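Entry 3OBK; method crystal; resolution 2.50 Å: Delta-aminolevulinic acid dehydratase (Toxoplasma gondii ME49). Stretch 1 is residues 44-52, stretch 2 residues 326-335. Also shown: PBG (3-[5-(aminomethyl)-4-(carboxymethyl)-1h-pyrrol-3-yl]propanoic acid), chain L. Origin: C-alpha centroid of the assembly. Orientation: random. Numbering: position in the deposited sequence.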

# COMPACT_ATOMS: atom_id res chain seq x y z
N SER A 44 -21.35 -18.82 -19.77
CA SER A 44 -21.73 -19.15 -18.40
C SER A 44 -21.34 -18.06 -17.37
O SER A 44 -21.59 -18.24 -16.16
CB SER A 44 -21.16 -20.50 -17.99
OG SER A 44 -19.78 -20.42 -17.76
N SER A 45 -20.73 -16.96 -17.85
CA SER A 45 -20.53 -15.77 -17.05
C SER A 45 -21.67 -14.77 -17.29
O SER A 45 -21.70 -13.71 -16.67
CB SER A 45 -19.17 -15.12 -17.35
OG SER A 45 -18.06 -15.97 -16.98
N LEU A 46 -22.64 -15.09 -18.13
CA LEU A 46 -23.76 -14.19 -18.40
C LEU A 46 -25.03 -14.63 -17.65
O LEU A 46 -25.33 -15.82 -17.57
CB LEU A 46 -24.04 -14.09 -19.90
CG LEU A 46 -22.83 -13.79 -20.81
CD1 LEU A 46 -23.22 -13.73 -22.29
CD2 LEU A 46 -22.06 -12.49 -20.36
N ILE A 47 -25.75 -13.64 -17.11
CA ILE A 47 -27.03 -13.82 -16.47
C ILE A 47 -28.09 -13.20 -17.38
O ILE A 47 -27.95 -12.04 -17.80
CB ILE A 47 -27.06 -13.12 -15.09
CG1 ILE A 47 -25.90 -13.58 -14.20
CG2 ILE A 47 -28.31 -13.40 -14.40
CD1 ILE A 47 -25.75 -12.79 -12.94
N TYR A 48 -29.15 -13.94 -17.66
CA TYR A 48 -30.17 -13.47 -18.60
C TYR A 48 -31.43 -13.07 -17.83
O TYR A 48 -32.06 -13.90 -17.18
CB TYR A 48 -30.49 -14.61 -19.58
CG TYR A 48 -31.39 -14.28 -20.76
CD1 TYR A 48 -31.44 -13.00 -21.28
CD2 TYR A 48 -32.15 -15.26 -21.38
CE1 TYR A 48 -32.23 -12.69 -22.37
CE2 TYR A 48 -32.95 -14.97 -22.50
CZ TYR A 48 -32.98 -13.67 -22.98
OH TYR A 48 -33.76 -13.29 -24.04
N PRO A 49 -31.80 -11.78 -17.90
CA PRO A 49 -32.96 -11.37 -17.14
C PRO A 49 -34.25 -11.33 -17.96
O PRO A 49 -34.26 -10.76 -19.05
CB PRO A 49 -32.59 -9.95 -16.65
CG PRO A 49 -31.24 -9.64 -17.22
CD PRO A 49 -31.07 -10.61 -18.37
N LEU A 50 -35.30 -11.95 -17.43
CA LEU A 50 -36.56 -12.10 -18.15
C LEU A 50 -37.76 -11.60 -17.35
O LEU A 50 -37.71 -11.49 -16.11
CB LEU A 50 -36.80 -13.56 -18.53
CG LEU A 50 -35.72 -14.20 -19.40
CD1 LEU A 50 -35.85 -15.70 -19.39
CD2 LEU A 50 -35.79 -13.62 -20.84
N PHE A 51 -38.81 -11.28 -18.10
CA PHE A 51 -40.04 -10.76 -17.55
C PHE A 51 -41.14 -11.73 -17.85
O PHE A 51 -41.29 -12.18 -19.00
CB PHE A 51 -40.39 -9.45 -18.23
CG PHE A 51 -39.36 -8.40 -18.04
CD1 PHE A 51 -39.31 -7.67 -16.86
CD2 PHE A 51 -38.42 -8.16 -19.02
CE1 PHE A 51 -38.34 -6.70 -16.69
CE2 PHE A 51 -37.46 -7.19 -18.85
CZ PHE A 51 -37.41 -6.47 -17.69
N VAL A 52 -41.93 -12.03 -16.82
CA VAL A 52 -43.09 -12.89 -16.95
C VAL A 52 -44.35 -12.19 -16.45
O VAL A 52 -44.32 -11.47 -15.46
CB VAL A 52 -42.93 -14.21 -16.19
CG1 VAL A 52 -42.61 -13.97 -14.74
CG2 VAL A 52 -44.20 -15.09 -16.35
N ALA A 326 -15.98 -7.66 -13.52
CA ALA A 326 -17.20 -8.46 -13.34
C ALA A 326 -16.87 -9.94 -13.51
O ALA A 326 -16.38 -10.35 -14.56
CB ALA A 326 -18.27 -8.09 -14.32
N ASP A 327 -17.15 -10.72 -12.49
CA ASP A 327 -17.17 -12.14 -12.66
C ASP A 327 -18.37 -12.53 -13.52
O ASP A 327 -18.23 -13.33 -14.44
CB ASP A 327 -17.21 -12.82 -11.31
CG ASP A 327 -15.98 -12.51 -10.51
OD1 ASP A 327 -14.88 -12.88 -10.97
OD2 ASP A 327 -16.12 -11.89 -9.44
N ALA A 328 -19.53 -11.96 -13.26
CA ALA A 328 -20.74 -12.27 -14.05
C ALA A 328 -21.34 -10.96 -14.47
O ALA A 328 -21.17 -9.97 -13.76
CB ALA A 328 -21.73 -13.06 -13.23
N VAL A 329 -22.07 -10.96 -15.59
CA VAL A 329 -22.77 -9.76 -16.06
C VAL A 329 -24.23 -10.12 -16.30
O VAL A 329 -24.51 -11.07 -17.00
CB VAL A 329 -22.15 -9.30 -17.39
CG1 VAL A 329 -22.81 -8.04 -17.90
CG2 VAL A 329 -20.61 -9.08 -17.20
N ALA A 330 -25.17 -9.39 -15.71
CA ALA A 330 -26.59 -9.56 -16.02
C ALA A 330 -26.87 -8.71 -17.26
O ALA A 330 -26.61 -7.50 -17.25
CB ALA A 330 -27.46 -9.13 -14.85
N THR A 331 -27.36 -9.30 -18.34
CA THR A 331 -27.58 -8.49 -19.55
C THR A 331 -28.69 -9.03 -20.40
O THR A 331 -28.76 -10.22 -20.59
CB THR A 331 -26.28 -8.35 -20.41
OG1 THR A 331 -26.58 -7.69 -21.65
CG2 THR A 331 -25.65 -9.70 -20.68
N TYR A 332 -29.55 -8.15 -20.92
CA TYR A 332 -30.65 -8.55 -21.79
C TYR A 332 -30.12 -9.08 -23.14
O TYR A 332 -30.85 -9.74 -23.88
CB TYR A 332 -31.67 -7.41 -21.96
CG TYR A 332 -32.23 -6.97 -20.63
CD1 TYR A 332 -33.19 -7.71 -19.98
CD2 TYR A 332 -31.74 -5.84 -20.00
CE1 TYR A 332 -33.68 -7.32 -18.77
CE2 TYR A 332 -32.21 -5.43 -18.78
CZ TYR A 332 -33.19 -6.18 -18.15
OH TYR A 332 -33.66 -5.78 -16.91
N TYR A 333 -28.84 -8.83 -23.43
CA TYR A 333 -28.17 -9.46 -24.59
C TYR A 333 -27.55 -10.84 -24.32
O TYR A 333 -26.84 -11.37 -25.16
CB TYR A 333 -27.05 -8.54 -25.12
CG TYR A 333 -27.51 -7.51 -26.10
CD1 TYR A 333 -27.91 -7.86 -27.38
CD2 TYR A 333 -27.51 -6.18 -25.77
CE1 TYR A 333 -28.32 -6.88 -28.30
CE2 TYR A 333 -27.93 -5.20 -26.67
CZ TYR A 333 -28.32 -5.55 -27.92
OH TYR A 333 -28.72 -4.55 -28.78
N ALA A 334 -27.83 -11.45 -23.17
CA ALA A 334 -27.13 -12.67 -22.78
C ALA A 334 -27.37 -13.77 -23.78
O ALA A 334 -26.43 -14.36 -24.29
CB ALA A 334 -27.56 -13.11 -21.42
N LYS A 335 -28.64 -14.01 -24.11
CA LYS A 335 -28.94 -15.06 -25.08
C LYS A 335 -28.29 -14.75 -26.41
O LYS A 335 -27.72 -15.62 -27.07
CB LYS A 335 -30.44 -15.24 -25.25
CG LYS A 335 -30.80 -16.36 -26.23
CD LYS A 335 -32.29 -16.48 -26.48
CE LYS A 335 -32.81 -15.53 -27.59
NZ LYS A 335 -34.32 -15.44 -27.67
CHA PBG L . -36.39 -3.02 -8.67
C1A PBG L . -35.52 -3.19 -9.87
C2A PBG L . -35.23 -2.22 -10.82
C3A PBG L . -34.38 -2.82 -11.73
C4A PBG L . -34.10 -4.09 -11.26
NA PBG L . -34.82 -4.30 -10.15
C5A PBG L . -35.85 -0.85 -10.99
C6A PBG L . -35.52 0.16 -9.98
O1A PBG L . -35.06 -0.27 -8.88
O2A PBG L . -35.76 1.37 -10.19
C7A PBG L . -33.87 -2.19 -12.97
C8A PBG L . -33.22 -3.09 -13.96
C9A PBG L . -32.98 -2.57 -15.31
O3A PBG L . -32.85 -3.39 -16.22
O4A PBG L . -33.19 -1.39 -15.64
N1 PBG L . -35.79 -3.10 -7.38

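Three backbone hydrogen bonds join the stretches as neighbouring parallel strands. Val329 N donates to Ser45 O (3.0 Å), Ile47 N to Val329 O (2.9 Å), and Thr331 N to Ile47 O (2.9 Å). Val329 and Ile47 thus each use both N and O across the seam, in the alternating pattern of a parallel sheet. Together the stretches bury 713 Å², both sides summed.

Alternation sends Leu46 and Val329 to one face of the sheet, Ile47 and Ala330 to the other. The methyl of Ala330 is small enough for close pairing, its CB 4.0 Å from Ile47 CB.

Pro49 stands where the next donor of the ladder would face Thr331 O; lacking an N-H, it sets its CD 3.2 Å from Thr331 O instead. Pro49 CG lies over one face of the Tyr332 ring, 4.0 Å from its centroid, a CH-pi contact. Phe51 continues this apolar patch: its ring is nearly parallel to that of Tyr332 but slid aside. Tyr332 OH donates to PBG O3A (2.6 Å).

A type I turn from Thr331 to Ala334 is closed by the hydrogen bond from Ala334 N to Thr331 O (3.0 Å). Ala334 CB then meets Tyr48 CB at 3.8 Å, and Lys335 CB covers a face of the Tyr48 ring while its chain end leads away.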